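Local atomic coordinates of phosphoglycerol transferase GacH (Streptococcus pyogenes MGAS5005, PDB entry 6DGM), a protein that probably transfers glycerol phosphate groups onto streptococcal rhamnose polysaccharide, this chain being the metal-binding sulfatase-family part of a longer membrane protein. Residues F102-S107 with N360-V365; L333-N338 with K352-D357. One frame throughout, in Å; residues are numbered along the deposited sequence.

Interaction 1: F102-S107 with N360-V365; sequences FYNFSS and NIQYDV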
ATOM      1  N   PHE A 102      -3.216   1.080 -11.264  1.00 14.88           N
ATOM      2  CA  PHE A 102      -3.947   0.052 -12.000  1.00 15.36           C
ATOM      3  C   PHE A 102      -4.980   0.669 -12.925  1.00 16.09           C
ATOM      4  O   PHE A 102      -5.223   0.153 -14.020  1.00 16.84           O
ATOM      5  CB  PHE A 102      -4.622  -0.858 -10.968  1.00 15.92           C
ATOM      6  CG  PHE A 102      -5.051  -2.207 -11.483  1.00 17.86           C
ATOM      7  CD1 PHE A 102      -4.789  -2.628 -12.773  1.00 19.69           C
ATOM      8  CD2 PHE A 102      -5.697  -3.077 -10.625  1.00 19.26           C
ATOM      9  CE1 PHE A 102      -5.177  -3.889 -13.200  1.00 22.01           C
ATOM     10  CE2 PHE A 102      -6.087  -4.333 -11.048  1.00 21.96           C
ATOM     11  CZ  PHE A 102      -5.828  -4.738 -12.330  1.00 22.72           C
ATOM     12  N   TYR A 103      -5.591   1.780 -12.515  1.00 17.14           N
ATOM     13  CA  TYR A 103      -6.658   2.370 -13.307  1.00 19.42           C
ATOM     14  C   TYR A 103      -6.183   2.895 -14.657  1.00 19.32           C
ATOM     15  O   TYR A 103      -7.037   3.180 -15.506  1.00 19.98           O
ATOM     16  CB  TYR A 103      -7.405   3.459 -12.524  1.00 22.20           C
ATOM     17  CG  TYR A 103      -6.613   4.643 -12.052  1.00 22.81           C
ATOM     18  CD1 TYR A 103      -6.077   5.561 -12.958  1.00 26.20           C
ATOM     19  CD2 TYR A 103      -6.440   4.895 -10.693  1.00 22.03           C
ATOM     20  CE1 TYR A 103      -5.356   6.645 -12.531  1.00 29.45           C
ATOM     21  CE2 TYR A 103      -5.734   5.982 -10.259  1.00 25.55           C
ATOM     22  CZ  TYR A 103      -5.187   6.867 -11.185  1.00 30.37           C
ATOM     23  OH  TYR A 103      -4.463   7.962 -10.768  1.00 34.95           O
ATOM     24  N   ASN A 104      -4.872   3.016 -14.873  1.00 17.05           N
ATOM     25  CA  ASN A 104      -4.345   3.428 -16.169  1.00 17.21           C
ATOM     26  C   ASN A 104      -3.966   2.258 -17.062  1.00 17.32           C
ATOM     27  O   ASN A 104      -3.690   2.469 -18.248  1.00 18.68           O
ATOM     28  CB  ASN A 104      -3.144   4.353 -16.011  1.00 17.49           C
ATOM     29  CG  ASN A 104      -3.551   5.760 -15.656  1.00 19.49           C
ATOM     30  OD1 ASN A 104      -4.704   6.161 -15.880  1.00 20.64           O
ATOM     31  ND2 ASN A 104      -2.597   6.538 -15.132  1.00 20.01           N
ATOM     32  N   PHE A 105      -3.985   1.037 -16.541  1.00 16.08           N
ATOM     33  CA  PHE A 105      -3.741  -0.118 -17.385  1.00 15.78           C
ATOM     34  C   PHE A 105      -5.046  -0.583 -18.018  1.00 17.16           C
ATOM     35  O   PHE A 105      -6.136  -0.148 -17.650  1.00 18.38           O
ATOM     36  CB  PHE A 105      -3.118  -1.250 -16.567  1.00 15.62           C
ATOM     37  CG  PHE A 105      -1.685  -1.006 -16.176  1.00 17.31           C
ATOM     38  CD1 PHE A 105      -0.679  -0.957 -17.138  1.00 19.45           C
ATOM     39  CD2 PHE A 105      -1.344  -0.812 -14.860  1.00 16.59           C
ATOM     40  CE1 PHE A 105       0.634  -0.738 -16.770  1.00 21.12           C
ATOM     41  CE2 PHE A 105      -0.034  -0.597 -14.489  1.00 17.88           C
ATOM     42  CZ  PHE A 105       0.954  -0.557 -15.427  1.00 20.03           C
ATOM     43  N   SER A 106      -4.919  -1.471 -18.995  1.00 18.00           N
ATOM     44  CA  SER A 106      -6.084  -1.999 -19.687  1.00 20.44           C
ATOM     45  C   SER A 106      -6.962  -2.796 -18.732  1.00 18.37           C
ATOM     46  O   SER A 106      -6.480  -3.447 -17.806  1.00 16.66           O
ATOM     47  CB  SER A 106      -5.625  -2.907 -20.826  1.00 25.07           C
ATOM     48  OG  SER A 106      -6.712  -3.688 -21.278  1.00 28.72           O
ATOM     49  N   SER A 107      -8.280  -2.739 -18.961  1.00 19.71           N
ATOM     50  CA  SER A 107      -9.193  -3.549 -18.171  1.00 22.29           C
ATOM     51  C   SER A 107      -8.966  -5.045 -18.373  1.00 20.91           C
ATOM     52  O   SER A 107      -9.394  -5.840 -17.532  1.00 20.76           O
ATOM     53  CB  SER A 107     -10.645  -3.208 -18.511  1.00 29.65           C
ATOM     54  OG  SER A 107     -10.934  -1.882 -18.113  1.00 35.01           O
ATOM     55  N   ASN A 360       1.995   8.758 -20.103  1.00 20.41           N
ATOM     56  CA  ASN A 360       3.144   8.644 -20.997  1.00 20.11           C
ATOM     57  C   ASN A 360       4.324   7.978 -20.299  1.00 19.62           C
ATOM     58  O   ASN A 360       4.994   7.115 -20.886  1.00 19.18           O
ATOM     59  CB  ASN A 360       3.514  10.007 -21.576  1.00 20.48           C
ATOM     60  CG  ASN A 360       2.714  10.337 -22.821  1.00 22.88           C
ATOM     61  OD1 ASN A 360       2.887   9.703 -23.860  1.00 24.16           O
ATOM     62  ND2 ASN A 360       1.809  11.306 -22.718  1.00 24.39           N
ATOM     63  N   ILE A 361       4.587   8.346 -19.040  1.00 19.22           N
ATOM     64  CA  ILE A 361       5.658   7.705 -18.275  1.00 19.06           C
ATOM     65  C   ILE A 361       5.343   6.232 -18.051  1.00 17.88           C
ATOM     66  O   ILE A 361       6.196   5.348 -18.221  1.00 17.67           O
ATOM     67  CB  ILE A 361       5.859   8.442 -16.936  1.00 20.74           C
ATOM     68  CG1 ILE A 361       6.330   9.883 -17.174  1.00 21.88           C
ATOM     69  CG2 ILE A 361       6.826   7.658 -16.019  1.00 21.76           C
ATOM     70  CD1 ILE A 361       7.661  10.015 -17.916  1.00 23.20           C
ATOM     71  N   GLN A 362       4.108   5.958 -17.637  1.00 17.71           N
ATOM     72  CA  GLN A 362       3.672   4.603 -17.314  1.00 17.71           C
ATOM     73  C   GLN A 362       3.734   3.703 -18.533  1.00 17.92           C
ATOM     74  O   GLN A 362       4.158   2.539 -18.438  1.00 17.40           O
ATOM     75  CB  GLN A 362       2.243   4.713 -16.785  1.00 17.57           C
ATOM     76  CG  GLN A 362       1.599   3.422 -16.306  1.00 17.70           C
ATOM     77  CD  GLN A 362       0.370   3.685 -15.454  1.00 18.13           C
ATOM     78  OE1 GLN A 362       0.008   4.838 -15.194  1.00 17.08           O
ATOM     79  NE2 GLN A 362      -0.298   2.613 -15.036  1.00 19.22           N
ATOM     80  N   TYR A 363       3.320   4.215 -19.688  1.00 18.00           N
ATOM     81  CA  TYR A 363       3.456   3.450 -20.918  1.00 18.54           C
ATOM     82  C   TYR A 363       4.925   3.241 -21.253  1.00 19.33           C
ATOM     83  O   TYR A 363       5.348   2.118 -21.567  1.00 19.52           O
ATOM     84  CB  TYR A 363       2.721   4.173 -22.049  1.00 18.27           C
ATOM     85  CG  TYR A 363       2.692   3.409 -23.342  1.00 19.59           C
ATOM     86  CD1 TYR A 363       1.746   2.423 -23.567  1.00 20.13           C
ATOM     87  CD2 TYR A 363       3.622   3.665 -24.343  1.00 20.49           C
ATOM     88  CE1 TYR A 363       1.720   1.722 -24.745  1.00 21.38           C
ATOM     89  CE2 TYR A 363       3.605   2.964 -25.517  1.00 21.85           C
ATOM     90  CZ  TYR A 363       2.663   2.001 -25.718  1.00 22.56           C
ATOM     91  OH  TYR A 363       2.665   1.309 -26.904  1.00 24.65           O
ATOM     92  N   ASP A 364       5.732   4.298 -21.130  1.00 19.50           N
ATOM     93  CA  ASP A 364       7.121   4.206 -21.552  1.00 20.40           C
ATOM     94  C   ASP A 364       7.857   3.094 -20.818  1.00 19.93           C
ATOM     95  O   ASP A 364       8.687   2.394 -21.414  1.00 20.13           O
ATOM     96  CB  ASP A 364       7.844   5.527 -21.316  1.00 21.83           C
ATOM     97  CG  ASP A 364       9.211   5.540 -21.945  1.00 23.11           C
ATOM     98  OD1 ASP A 364       9.244   5.539 -23.198  1.00 22.71           O
ATOM     99  OD2 ASP A 364      10.235   5.526 -21.208  1.00 23.43           O
ATOM    100  N   VAL A 365       7.591   2.937 -19.515  1.00 19.68           N
ATOM    101  CA  VAL A 365       8.329   1.989 -18.697  1.00 19.10           C
ATOM    102  C   VAL A 365       7.710   0.593 -18.675  1.00 20.14           C
ATOM    103  O   VAL A 365       8.315  -0.323 -18.099  1.00 20.81           O
ATOM    104  CB  VAL A 365       8.472   2.494 -17.243  1.00 18.64           C
ATOM    105  CG1 VAL A 365       9.085   3.893 -17.203  1.00 20.19           C
ATOM    106  CG2 VAL A 365       7.137   2.472 -16.502  1.00 17.85           C
TER
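Gln362 reaches from helix 349-365 to the loop after helix 89-98 and meets two neighbouring residues there. Its OE1 accepts a hydrogen bond from Asn104 ND2 at 3.1 Å, with an N-H...O angle of 158°. The oxygen lies close to the Asn104 amide plane, whereas the donor is tilted from the carbonyl plane of Gln362, and the two amides are turned 52° apart. The other end of the same amide lies over one face of Phe105: Gln362 NE2 comes to 3.3 Å from Phe105 CE2, offset toward the rim, with the amide standing nearly upright on the ring. An extended chain, CG anti to the backbone N (chi1 -177°), carries the amide this far from its helix. Further out, Pro101 O accepts a hydrogen bond from Gln362 NE2, while Asn104 ND2 also donates to Gln355 OE1. Phe105 also touches Phe94 and Val116, and the backbone bond from Phe105 N to Phe102 O closes the turn that presents both residues. Glutamine suits this buried place because one flat group offers both acceptor and donor: bonds at both ends hold the amide's rotation and give each of its polar atoms a partner beside an aromatic ring.

Interaction 2: L333-N338 with K352-D357; sequences LTEVLN and KAIQND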
ATOM      1  N   LEU A 333       4.614  12.259  -9.280  1.00 19.17           N
ATOM      2  CA  LEU A 333       3.690  11.501  -8.442  1.00 19.70           C
ATOM      3  C   LEU A 333       3.154  12.344  -7.290  1.00 19.42           C
ATOM      4  O   LEU A 333       2.055  12.079  -6.797  1.00 19.44           O
ATOM      5  CB  LEU A 333       4.352  10.219  -7.946  1.00 21.21           C
ATOM      6  CG  LEU A 333       4.688   9.228  -9.066  1.00 23.57           C
ATOM      7  CD1 LEU A 333       5.632   8.154  -8.580  1.00 24.24           C
ATOM      8  CD2 LEU A 333       3.408   8.613  -9.608  1.00 23.81           C
ATOM      9  N   THR A 334       3.904  13.365  -6.858  1.00 19.80           N
ATOM     10  CA  THR A 334       3.371  14.306  -5.874  1.00 21.11           C
ATOM     11  C   THR A 334       2.271  15.164  -6.480  1.00 21.24           C
ATOM     12  O   THR A 334       1.249  15.417  -5.827  1.00 22.12           O
ATOM     13  CB  THR A 334       4.503  15.169  -5.321  1.00 22.97           C
ATOM     14  OG1 THR A 334       5.462  14.312  -4.692  1.00 22.86           O
ATOM     15  CG2 THR A 334       3.988  16.165  -4.289  1.00 24.62           C
ATOM     16  N   GLU A 335       2.456  15.604  -7.732  1.00 21.45           N
ATOM     17  CA  GLU A 335       1.387  16.307  -8.444  1.00 22.60           C
ATOM     18  C   GLU A 335       0.150  15.426  -8.592  1.00 21.95           C
ATOM     19  O   GLU A 335      -0.981  15.899  -8.434  1.00 23.22           O
ATOM     20  CB  GLU A 335       1.888  16.762  -9.812  1.00 24.88           C
ATOM     21  CG  GLU A 335       2.852  17.923  -9.729  1.00 28.26           C
ATOM     22  CD  GLU A 335       2.137  19.233  -9.438  1.00 33.96           C
ATOM     23  OE1 GLU A 335       1.542  19.809 -10.374  1.00 36.50           O
ATOM     24  OE2 GLU A 335       2.161  19.672  -8.272  1.00 35.48           O
ATOM     25  N   VAL A 336       0.339  14.138  -8.894  1.00 20.79           N
ATOM     26  CA  VAL A 336      -0.797  13.216  -8.949  1.00 20.31           C
ATOM     27  C   VAL A 336      -1.486  13.140  -7.593  1.00 20.36           C
ATOM     28  O   VAL A 336      -2.708  13.302  -7.489  1.00 21.03           O
ATOM     29  CB  VAL A 336      -0.358  11.827  -9.447  1.00 19.89           C
ATOM     30  CG1 VAL A 336      -1.515  10.827  -9.368  1.00 19.83           C
ATOM     31  CG2 VAL A 336       0.196  11.927 -10.878  1.00 19.86           C
ATOM     32  N   LEU A 337      -0.709  12.885  -6.538  1.00 19.31           N
ATOM     33  CA  LEU A 337      -1.271  12.782  -5.190  1.00 19.49           C
ATOM     34  C   LEU A 337      -2.135  13.994  -4.868  1.00 20.67           C
ATOM     35  O   LEU A 337      -3.266  13.858  -4.391  1.00 22.29           O
ATOM     36  CB  LEU A 337      -0.135  12.659  -4.168  1.00 20.07           C
ATOM     37  CG  LEU A 337      -0.448  12.921  -2.690  1.00 21.49           C
ATOM     38  CD1 LEU A 337      -1.312  11.795  -2.108  1.00 21.27           C
ATOM     39  CD2 LEU A 337       0.862  13.057  -1.894  1.00 21.93           C
ATOM     40  N   ASN A 338      -1.630  15.190  -5.152  1.00 20.46           N
ATOM     41  CA  ASN A 338      -2.302  16.400  -4.713  1.00 22.45           C
ATOM     42  C   ASN A 338      -3.386  16.877  -5.663  1.00 25.02           C
ATOM     43  O   ASN A 338      -4.366  17.480  -5.210  1.00 27.13           O
ATOM     44  CB  ASN A 338      -1.276  17.524  -4.515  1.00 22.46           C
ATOM     45  CG  ASN A 338      -0.437  17.324  -3.264  1.00 24.79           C
ATOM     46  OD1 ASN A 338      -0.933  16.827  -2.251  1.00 25.60           O
ATOM     47  ND2 ASN A 338       0.836  17.716  -3.326  1.00 26.68           N
ATOM     48  N   LYS A 352      -6.800  15.651 -15.994  1.00 23.94           N
ATOM     49  CA  LYS A 352      -6.462  14.998 -17.251  1.00 23.24           C
ATOM     50  C   LYS A 352      -5.066  15.375 -17.719  1.00 23.44           C
ATOM     51  O   LYS A 352      -4.356  14.548 -18.301  1.00 23.14           O
ATOM     52  CB  LYS A 352      -7.468  15.372 -18.323  1.00 25.55           C
ATOM     53  CG  LYS A 352      -8.845  14.765 -18.176  1.00 30.20           C
ATOM     54  CD  LYS A 352      -9.674  15.253 -19.371  1.00 40.45           C
ATOM     55  CE  LYS A 352     -11.119  14.857 -19.307  1.00 48.12           C
ATOM     56  NZ  LYS A 352     -11.873  15.508 -20.435  1.00 48.44           N
ATOM     57  N   ALA A 353      -4.666  16.632 -17.510  1.00 24.07           N
ATOM     58  CA  ALA A 353      -3.355  17.072 -17.969  1.00 25.66           C
ATOM     59  C   ALA A 353      -2.253  16.342 -17.222  1.00 23.96           C
ATOM     60  O   ALA A 353      -1.320  15.812 -17.833  1.00 24.94           O
ATOM     61  CB  ALA A 353      -3.210  18.588 -17.793  1.00 28.51           C
ATOM     62  N   ILE A 354      -2.370  16.268 -15.895  1.00 21.80           N
ATOM     63  CA  ILE A 354      -1.377  15.567 -15.096  1.00 20.37           C
ATOM     64  C   ILE A 354      -1.414  14.068 -15.394  1.00 20.48           C
ATOM     65  O   ILE A 354      -0.368  13.409 -15.459  1.00 20.57           O
ATOM     66  CB  ILE A 354      -1.581  15.896 -13.608  1.00 21.69           C
ATOM     67  CG1 ILE A 354      -1.339  17.390 -13.347  1.00 25.86           C
ATOM     68  CG2 ILE A 354      -0.678  15.022 -12.726  1.00 21.24           C
ATOM     69  CD1 ILE A 354      -1.780  17.836 -11.965  1.00 28.93           C
ATOM     70  N   GLN A 355      -2.612  13.505 -15.584  1.00 21.27           N
ATOM     71  CA  GLN A 355      -2.710  12.091 -15.924  1.00 19.86           C
ATOM     72  C   GLN A 355      -2.073  11.800 -17.273  1.00 19.90           C
ATOM     73  O   GLN A 355      -1.515  10.714 -17.461  1.00 20.34           O
ATOM     74  CB  GLN A 355      -4.175  11.634 -15.890  1.00 19.13           C
ATOM     75  CG  GLN A 355      -4.691  11.399 -14.491  1.00 19.30           C
ATOM     76  CD  GLN A 355      -4.028  10.204 -13.796  1.00 20.50           C
ATOM     77  OE1 GLN A 355      -3.545   9.264 -14.440  1.00 21.11           O
ATOM     78  NE2 GLN A 355      -3.997  10.249 -12.469  1.00 21.25           N
ATOM     79  N   ASN A 356      -2.130  12.753 -18.216  1.00 19.76           N
ATOM     80  CA  ASN A 356      -1.456  12.535 -19.488  1.00 21.62           C
ATOM     81  C   ASN A 356       0.048  12.443 -19.282  1.00 22.47           C
ATOM     82  O   ASN A 356       0.714  11.604 -19.900  1.00 23.48           O
ATOM     83  CB  ASN A 356      -1.812  13.609 -20.504  1.00 23.67           C
ATOM     84  CG  ASN A 356      -1.112  13.388 -21.821  1.00 25.34           C
ATOM     85  OD1 ASN A 356      -0.073  13.978 -22.077  1.00 27.95           O
ATOM     86  ND2 ASN A 356      -1.674  12.523 -22.658  1.00 24.62           N
ATOM     87  N   ASP A 357       0.606  13.300 -18.415  1.00 22.83           N
ATOM     88  CA  ASP A 357       2.014  13.164 -18.058  1.00 22.18           C
ATOM     89  C   ASP A 357       2.283  11.768 -17.504  1.00 21.31           C
ATOM     90  O   ASP A 357       3.223  11.080 -17.925  1.00 21.99           O
ATOM     91  CB  ASP A 357       2.409  14.198 -16.999  1.00 22.52           C
ATOM     92  CG  ASP A 357       2.410  15.624 -17.515  1.00 25.12           C
ATOM     93  OD1 ASP A 357       2.479  15.833 -18.741  1.00 26.62           O
ATOM     94  OD2 ASP A 357       2.345  16.545 -16.675  1.00 26.70           O
TER
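Val336 CG1 lies beyond the nitrogen end of the Gln355 amide, obliquely off its plane, with Gln355 NE2 4.0 Å away, and the two side chains cross at about a right angle. No hydrogen bond spans the two segments; NE2 of Gln355 donates outside them, to Ala340 O. The second flat group, the carboxylate of Glu335, is met from above its plane: Ile354 CD1 approaches Glu335 OE1 to 4.2 Å. Lys339, one turn further along the same helix, pairs with that oxygen in a salt bridge and probably offsets its charge while the carboxylate flanks an aliphatic chain.

Between these groups sits the apolar centre. Val336 CG2 and Ile354 CG2 meet at 3.7 Å as their side chains pass in opposite directions. The Ile354 chain runs on past CG1 with chi2 at 169°, taking CD1 to 4.1 Å from the backbone Glu335 O. Isoleucine fits because its two branches divide the task, CG2 toward valine and CD1 toward the neighbouring backbone; valine's short side chain meets Ile354 directly, at the point where Val336 CA and Ile354 CA come nearest, 6.6 Å apart. Behind the contact, Leu333 and Leu337 turn to helix 314-321, so helix 328-339 is packed on both sides. With segment axes 9.9 Å apart at closest approach and directed 147° from each other, consecutive helices 328-339 and 349-365 form a splayed, roughly antiparallel alpha-alpha hairpin near the C-terminal end of the chain.

From the N terminus, the chain first supplies 102-107, in the loop between helices 89-98 and 112-115. It then runs through much of the sulfatase-family region before reaching 333-338 on helix 328-339. A short connection leads to 352-357, and interaction 2 closes this local loop of 13 residues. About two turns further along the same helix, 360-365 returns to the early loop, so interaction 1 closes a span of 252 residues that encloses interaction 2. The two contacts also touch directly: Gln355 of interaction 2 reaches the loop of interaction 1, where its NE2 makes a weak hydrogen bond with Tyr103 OH. Helix 349-365 thus joins an early loop to helix 328-339, the helix before it.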